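Local coordinates for 3,6-diketocamphane 1,6-monooxygenase (Pseudomonas putida, PDB 4UWM), which catalyses, as a homodimer, the FMNH2- and O2-dependent Baeyer-Villiger oxidation of a camphor-derived diketone to a lactone during bacterial breakdown of (-)-camphor, at residues A30-S35 and P357-L362; L66-I71 and E100-L105; E151-W154 and P158-H161. All blocks are in the same frame, centred on the assembly; numbering follows the deposited sequence.

Contact 1 of 3, residues A30-S35 and P357-L362; sequences AVQADS and PWFQSL
Gln32 sends CG out trans to its backbone nitrogen (chi1 -171°) and then bends at chi2 (-83°), which lays its terminal amide flat along the ring of Phe359. CG of Phe359, beside its own backbone N and opposite the carbonyl carbon, places the ring alongside that amide. Amide and ring are stacked, their planes only 8° apart. The two side chains slide past each other in opposite directions: the root of Gln32 lies over the tip of the ring, and its amide over the root of Phe359. Thus Gln32 CB rests 3.8 Å from Phe359 CE1, while Gln32 CG sits above the middle of the ring, 3.5 Å from its centroid, as a CH-pi contact. Further out, Gln32 CD is 3.4 Å from Phe359 CD1. The two ends of the amide then part company. Gln32 NE2 comes to 3.3 Å from the backbone Phe359 O, and Gln32 OE1 meets a methyl group, lying 3.5 Å from Leu362 CD1. With an alanine in place of Phe359, the CG methylene and amide of Gln32 would probably lose the flat surface they lie on, opening a gap between the helices and setting the amide free to turn. The alpha carbons of Gln32 and Phe359 stand 7.2 Å apart, so these side chains bridge two neighbouring helices of the TIM barrel. Helix 19-35 follows strand 4-9 and helix 356-369 follows strand 343-347, and the two strands pair in parallel; the contact joins the helix after the first strand to the helix after the last, where the barrel closes. Beneath it, Trp358 and Leu362 rest on Val346 of strand 343-347, and Ser361 OG is hydrogen-bonded to Cys261 N of strand 254-261.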
# COMPACT_ATOMS: atom_id res chain seq x y z
N ALA A 30 0.74 7.08 -15.06
CA ALA A 30 1.95 6.26 -15.01
C ALA A 30 2.17 5.50 -16.34
O ALA A 30 3.29 5.47 -16.86
CB ALA A 30 1.87 5.26 -13.85
N VAL A 31 1.10 4.89 -16.85
CA VAL A 31 1.15 4.17 -18.14
C VAL A 31 1.57 5.10 -19.30
O VAL A 31 2.47 4.76 -20.07
CB VAL A 31 -0.19 3.45 -18.45
CG1 VAL A 31 -0.18 2.82 -19.84
CG2 VAL A 31 -0.48 2.38 -17.41
N GLN A 32 0.96 6.28 -19.40
CA GLN A 32 1.25 7.19 -20.51
C GLN A 32 2.68 7.70 -20.42
O GLN A 32 3.37 7.79 -21.43
CB GLN A 32 0.24 8.34 -20.56
CG GLN A 32 0.31 9.23 -21.80
CD GLN A 32 1.39 10.31 -21.73
OE1 GLN A 32 1.83 10.73 -20.66
NE2 GLN A 32 1.80 10.78 -22.90
N ALA A 33 3.14 8.03 -19.20
CA ALA A 33 4.51 8.53 -19.02
C ALA A 33 5.51 7.46 -19.42
O ALA A 33 6.49 7.75 -20.12
CB ALA A 33 4.74 9.03 -17.59
N ASP A 34 5.26 6.21 -19.00
CA ASP A 34 6.07 5.08 -19.40
C ASP A 34 6.11 4.95 -20.94
O ASP A 34 7.19 4.76 -21.50
CB ASP A 34 5.53 3.79 -18.76
CG ASP A 34 6.42 2.58 -18.98
OD1 ASP A 34 7.64 2.63 -18.65
OD2 ASP A 34 5.88 1.55 -19.42
N SER A 35 4.95 5.06 -21.60
CA SER A 35 4.84 4.90 -23.06
C SER A 35 5.65 5.93 -23.87
O SER A 35 6.08 5.64 -24.98
CB SER A 35 3.38 4.93 -23.51
OG SER A 35 2.87 6.25 -23.47
N PRO A 357 -4.46 17.04 -24.74
CA PRO A 357 -3.44 18.08 -24.87
C PRO A 357 -2.29 17.96 -23.85
O PRO A 357 -1.16 18.37 -24.13
CB PRO A 357 -4.22 19.38 -24.66
CG PRO A 357 -5.48 19.00 -23.98
CD PRO A 357 -5.78 17.60 -24.39
N TRP A 358 -2.59 17.37 -22.69
CA TRP A 358 -1.58 17.13 -21.65
C TRP A 358 -0.63 15.98 -22.05
O TRP A 358 0.60 16.11 -22.00
CB TRP A 358 -2.29 16.89 -20.31
CG TRP A 358 -1.41 16.45 -19.20
CD1 TRP A 358 -1.34 15.19 -18.65
CD2 TRP A 358 -0.45 17.24 -18.51
NE1 TRP A 358 -0.39 15.16 -17.65
CE2 TRP A 358 0.18 16.40 -17.55
CE3 TRP A 358 -0.05 18.58 -18.60
CZ2 TRP A 358 1.17 16.86 -16.70
CZ3 TRP A 358 0.94 19.04 -17.74
CH2 TRP A 358 1.54 18.18 -16.80
N PHE A 359 -1.19 14.86 -22.47
CA PHE A 359 -0.41 13.76 -23.04
C PHE A 359 0.51 14.15 -24.22
O PHE A 359 1.68 13.73 -24.28
CB PHE A 359 -1.35 12.60 -23.41
CG PHE A 359 -1.94 11.88 -22.22
CD1 PHE A 359 -1.43 12.07 -20.93
CD2 PHE A 359 -2.97 10.96 -22.40
CE1 PHE A 359 -1.96 11.38 -19.83
CE2 PHE A 359 -3.51 10.27 -21.31
CZ PHE A 359 -3.00 10.48 -20.03
N GLN A 360 -0.03 14.97 -25.14
CA GLN A 360 0.74 15.49 -26.28
C GLN A 360 1.91 16.33 -25.78
O GLN A 360 3.05 16.15 -26.23
CB GLN A 360 -0.15 16.33 -27.21
CG GLN A 360 0.48 16.72 -28.54
CD GLN A 360 0.68 15.52 -29.46
OE1 GLN A 360 -0.02 15.38 -30.46
NE2 GLN A 360 1.62 14.66 -29.11
N SER A 361 1.62 17.25 -24.85
CA SER A 361 2.64 18.07 -24.19
C SER A 361 3.77 17.22 -23.61
O SER A 361 4.94 17.49 -23.85
CB SER A 361 2.01 18.95 -23.09
OG SER A 361 2.99 19.69 -22.36
N LEU A 362 3.41 16.18 -22.84
CA LEU A 362 4.40 15.30 -22.24
C LEU A 362 5.22 14.56 -23.29
O LEU A 362 6.44 14.43 -23.15
CB LEU A 362 3.77 14.32 -21.23
CG LEU A 362 3.17 14.90 -19.94
CD1 LEU A 362 2.61 13.75 -19.11
CD2 LEU A 362 4.19 15.70 -19.13

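Contact 2 of 3, residues L66-I71 and E100-L105; sequences LQTKNI and EGRYFL
Arg102 crosses between two of the loops that lead from helix to strand in the TIM barrel, and its guanidinium binds Thr68 and Ile71 of the loop after helix 57-65. Its own loop starts with a Schellman motif at Glu100, which ends helix 85-98, and Arg102 itself is the centre of an inverse gamma turn. The side chain bends at chi3 (-74°), bringing NH1 between two acceptors. One bond, Arg102 NH1 to Thr68 OG1, is 3.0 Å long, nearly straight (167°) and close to the guanidinium plane. The other, Arg102 NH1 to Ile71 O at 2.9 Å, is more bent (137°), its acceptor tilted out of that plane. Lys69 O lies over one face of the guanidinium and approaches Arg102 CD to 3.3 Å. Outside the two segments, Arg102 NH2 is hydrogen-bonded to Ala65 O, and Thr68 OG1, besides accepting from Arg102, bonds to Ala64 O. Across the dimer, Leu66 packs on Arg20 of the second subunit. The cation is thus set at the carboxyl end of helix 57-65, where its charge would probably be favoured by the helix dipole; it gathers carbonyl and hydroxyl oxygens of the loop, while the carboxylate of Asp34 takes the backbone N-H groups of Lys69, Asn70 and Ile71.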
# COMPACT_ATOMS: atom_id res chain seq x y z
N LEU A 66 2.92 -3.47 -12.58
CA LEU A 66 2.93 -4.48 -13.63
C LEU A 66 2.31 -3.93 -14.91
O LEU A 66 2.21 -4.65 -15.88
CB LEU A 66 2.25 -5.79 -13.18
CG LEU A 66 2.77 -6.48 -11.89
CD1 LEU A 66 2.24 -7.89 -11.72
CD2 LEU A 66 4.28 -6.51 -11.80
N GLN A 67 1.92 -2.65 -14.91
CA GLN A 67 1.32 -2.03 -16.09
C GLN A 67 2.33 -1.18 -16.85
O GLN A 67 1.99 -0.54 -17.84
CB GLN A 67 0.11 -1.15 -15.70
CG GLN A 67 -1.05 -1.93 -15.11
CD GLN A 67 -2.32 -1.13 -15.03
OE1 GLN A 67 -2.72 -0.45 -15.99
NE2 GLN A 67 -2.99 -1.20 -13.88
N THR A 68 3.57 -1.19 -16.39
CA THR A 68 4.60 -0.36 -16.97
C THR A 68 5.85 -1.21 -17.12
O THR A 68 5.97 -2.24 -16.44
CB THR A 68 4.92 0.86 -16.07
OG1 THR A 68 5.20 0.41 -14.74
CG2 THR A 68 3.73 1.84 -16.01
N LYS A 69 6.77 -0.75 -17.98
CA LYS A 69 7.97 -1.52 -18.32
C LYS A 69 9.26 -0.87 -17.84
O LYS A 69 10.11 -1.53 -17.27
CB LYS A 69 8.04 -1.75 -19.84
CG LYS A 69 7.31 -3.00 -20.33
CD LYS A 69 6.14 -2.67 -21.25
CE LYS A 69 4.82 -2.54 -20.51
NZ LYS A 69 3.68 -2.38 -21.46
N ASN A 70 9.41 0.43 -18.07
CA ASN A 70 10.66 1.10 -17.79
C ASN A 70 10.68 2.17 -16.74
O ASN A 70 11.71 2.40 -16.12
CB ASN A 70 11.22 1.73 -19.09
CG ASN A 70 11.28 0.73 -20.23
OD1 ASN A 70 11.86 -0.34 -20.10
ND2 ASN A 70 10.65 1.07 -21.32
N ILE A 71 9.57 2.89 -16.58
CA ILE A 71 9.56 4.05 -15.70
C ILE A 71 9.90 3.61 -14.27
O ILE A 71 9.55 2.50 -13.87
CB ILE A 71 8.18 4.78 -15.78
CG1 ILE A 71 8.28 6.21 -15.24
CG2 ILE A 71 7.05 3.93 -15.18
CD1 ILE A 71 7.14 7.11 -15.71
N GLU A 100 11.40 -4.76 -9.51
CA GLU A 100 12.74 -5.16 -9.95
C GLU A 100 13.71 -3.98 -9.96
O GLU A 100 14.49 -3.81 -10.89
CB GLU A 100 12.66 -5.87 -11.31
CG GLU A 100 11.81 -7.12 -11.19
CD GLU A 100 11.58 -7.85 -12.49
OE1 GLU A 100 11.36 -7.20 -13.53
OE2 GLU A 100 11.57 -9.09 -12.46
N GLY A 101 13.64 -3.16 -8.92
CA GLY A 101 14.54 -2.04 -8.72
C GLY A 101 14.22 -0.75 -9.47
O GLY A 101 14.99 0.21 -9.36
N ARG A 102 13.11 -0.72 -10.21
CA ARG A 102 12.63 0.52 -10.82
C ARG A 102 11.98 1.36 -9.75
O ARG A 102 10.77 1.66 -9.84
CB ARG A 102 11.59 0.26 -11.92
CG ARG A 102 12.04 -0.62 -13.08
CD ARG A 102 10.97 -0.73 -14.15
NE ARG A 102 9.83 -1.58 -13.80
CZ ARG A 102 8.54 -1.22 -13.88
NH1 ARG A 102 8.18 0.00 -14.29
NH2 ARG A 102 7.61 -2.10 -13.59
N TYR A 103 12.77 1.77 -8.76
CA TYR A 103 12.22 2.35 -7.54
C TYR A 103 13.29 3.19 -6.90
O TYR A 103 14.46 2.82 -6.95
CB TYR A 103 11.77 1.19 -6.59
CG TYR A 103 11.28 1.68 -5.26
CD1 TYR A 103 12.16 1.89 -4.21
CD2 TYR A 103 9.92 1.95 -5.06
CE1 TYR A 103 11.72 2.37 -3.00
CE2 TYR A 103 9.46 2.43 -3.84
CZ TYR A 103 10.37 2.63 -2.81
OH TYR A 103 9.95 3.12 -1.60
N PHE A 104 12.92 4.32 -6.32
CA PHE A 104 13.78 4.97 -5.34
C PHE A 104 12.93 5.60 -4.27
O PHE A 104 11.71 5.70 -4.43
CB PHE A 104 14.83 5.93 -5.96
CG PHE A 104 14.26 7.10 -6.72
CD1 PHE A 104 13.78 6.93 -8.02
CD2 PHE A 104 14.24 8.38 -6.15
CE1 PHE A 104 13.26 8.00 -8.73
CE2 PHE A 104 13.72 9.46 -6.86
CZ PHE A 104 13.24 9.26 -8.16
N LEU A 105 13.55 6.01 -3.17
CA LEU A 105 12.84 6.39 -1.96
C LEU A 105 13.04 7.84 -1.54
O LEU A 105 14.14 8.24 -1.13
CB LEU A 105 13.25 5.44 -0.81
CG LEU A 105 12.82 5.80 0.62
CD1 LEU A 105 11.30 5.67 0.78
CD2 LEU A 105 13.56 4.88 1.62

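Contact 3 of 3, residues E151-W154 and P158-H161; sequences EKIW and PFFH
Phe159 lays one face of its ring along the side chain of Lys152, which spans it from the outer rim to the root. Lys152 CB stands over the rim, 3.5 Å from Phe159 CE1, in a CH-pi contact. The bend at chi3 (81°) brings Lys152 CE over the ring, 3.8 Å from Phe159 CG. The ammonium goes further off: Lys152 NZ is 5.3 Å from the ring centroid, at most a weak cation-pi attraction. Beside the lysine, Ile153, modelled in two conformers, crosses the Phe159 side chain at about a right angle, with CG1 4.1 Å from Phe159 CZ in one of them. The arrangement is a short helix-to-strand connection at the protein surface: helix 139-155 ends and, after a few residues, strand 159-162 opens an antiparallel hairpin with strand 167-170, in the excursion between barrel strands 105-108 and 198-202. Backbone hydrogen bonds of Phe159 with Tyr170 and of His161 with Ala168 join its two strands. On the helix side, Ile153 also packs on Ala86 and Ala89 of helix 85-98. Phe160 points away from the helix and meets two residues of the second subunit, Arg122 in a cation-pi contact and Tyr117 ring to ring.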
# COMPACT_ATOMS: atom_id res chain seq x y z
N GLU A 151 17.53 1.27 7.59
CA GLU A 151 18.78 0.80 6.97
C GLU A 151 19.26 -0.51 7.60
O GLU A 151 19.80 -1.37 6.92
CB GLU A 151 19.88 1.84 7.10
CG GLU A 151 19.59 3.12 6.33
CD GLU A 151 20.58 4.23 6.61
OE1 GLU A 151 21.13 4.31 7.73
OE2 GLU A 151 20.77 5.06 5.71
N LYS A 152 19.06 -0.65 8.91
CA LYS A 152 19.47 -1.90 9.59
C LYS A 152 18.51 -3.07 9.26
O LYS A 152 18.95 -4.22 9.09
CB LYS A 152 19.65 -1.67 11.09
CG LYS A 152 20.75 -0.66 11.40
CD LYS A 152 20.72 -0.25 12.87
CE LYS A 152 21.41 -1.30 13.75
NZ LYS A 152 22.87 -1.40 13.46
N ILE A 153 17.22 -2.78 9.12
CA ILE A 153 16.29 -3.82 8.70
C ILE A 153 16.65 -4.32 7.30
O ILE A 153 16.65 -5.52 7.06
CB ILE A 153 14.82 -3.38 8.81
CG1 ILE A 153 14.40 -3.42 10.27
CG2 ILE A 153 13.90 -4.29 7.98
CD1 ILE A 153 13.47 -2.31 10.66
N TRP A 154 16.99 -3.40 6.38
CA TRP A 154 17.36 -3.80 5.01
C TRP A 154 18.61 -4.68 4.97
O TRP A 154 18.74 -5.52 4.07
CB TRP A 154 17.56 -2.59 4.08
CG TRP A 154 16.30 -1.78 3.85
CD1 TRP A 154 15.02 -2.26 3.74
CD2 TRP A 154 16.22 -0.36 3.70
NE1 TRP A 154 14.14 -1.22 3.53
CE2 TRP A 154 14.84 -0.04 3.51
CE3 TRP A 154 17.16 0.68 3.72
CZ2 TRP A 154 14.38 1.28 3.36
CZ3 TRP A 154 16.71 2.00 3.56
CH2 TRP A 154 15.33 2.28 3.38
N PRO A 158 20.96 -9.26 12.76
CA PRO A 158 20.23 -9.09 14.01
C PRO A 158 20.62 -7.86 14.82
O PRO A 158 21.79 -7.51 14.89
CB PRO A 158 20.52 -10.41 14.77
CG PRO A 158 20.84 -11.39 13.69
CD PRO A 158 21.57 -10.60 12.65
N PHE A 159 19.62 -7.20 15.39
CA PHE A 159 19.78 -6.10 16.32
C PHE A 159 18.46 -5.90 17.03
O PHE A 159 17.42 -6.42 16.60
CB PHE A 159 20.22 -4.81 15.61
CG PHE A 159 19.10 -4.15 14.80
CD1 PHE A 159 18.73 -4.67 13.57
CD2 PHE A 159 18.41 -3.05 15.31
CE1 PHE A 159 17.70 -4.07 12.83
CE2 PHE A 159 17.38 -2.45 14.57
CZ PHE A 159 17.04 -2.97 13.33
N PHE A 160 18.48 -5.16 18.13
CA PHE A 160 17.26 -4.61 18.68
C PHE A 160 17.55 -3.19 19.11
O PHE A 160 18.61 -2.92 19.64
CB PHE A 160 16.70 -5.43 19.84
CG PHE A 160 15.28 -5.08 20.19
CD1 PHE A 160 14.22 -5.64 19.48
CD2 PHE A 160 15.00 -4.17 21.20
CE1 PHE A 160 12.91 -5.30 19.78
CE2 PHE A 160 13.69 -3.82 21.51
CZ PHE A 160 12.64 -4.39 20.79
N HIS A 161 16.60 -2.29 18.86
CA HIS A 161 16.83 -0.88 19.11
C HIS A 161 15.71 -0.34 19.97
O HIS A 161 14.54 -0.45 19.62
CB HIS A 161 16.91 -0.11 17.78
CG HIS A 161 17.05 1.37 17.95
ND1 HIS A 161 18.27 1.99 18.12
CD2 HIS A 161 16.12 2.35 18.01
CE1 HIS A 161 18.09 3.29 18.25
NE2 HIS A 161 16.79 3.53 18.20

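Overall arrangement
Contact 1 closes a loop of over three hundred residues; contacts 2 and 3 follow inside it in series. Contacts 1 and 2, centres 16 Å apart, are joined by a probable hydrogen bond, 2.8 Å from Asp34 OD1 to Ile71 N. Contact 3 lies 26 Å from contact 2 between centres, yet Leu105, at the start of strand 105-108, packs on Trp154 of helix 139-155. Contacts 1 and 3, 40 Å apart between centres, lie on opposite sides of the chain's centre. All three lie away from the FMN site: contact 1 joins two barrel helices, contact 2 two helix-to-strand loops, and contact 3 belongs to an excursion from the barrel; contacts 2 and 3 also border the second subunit.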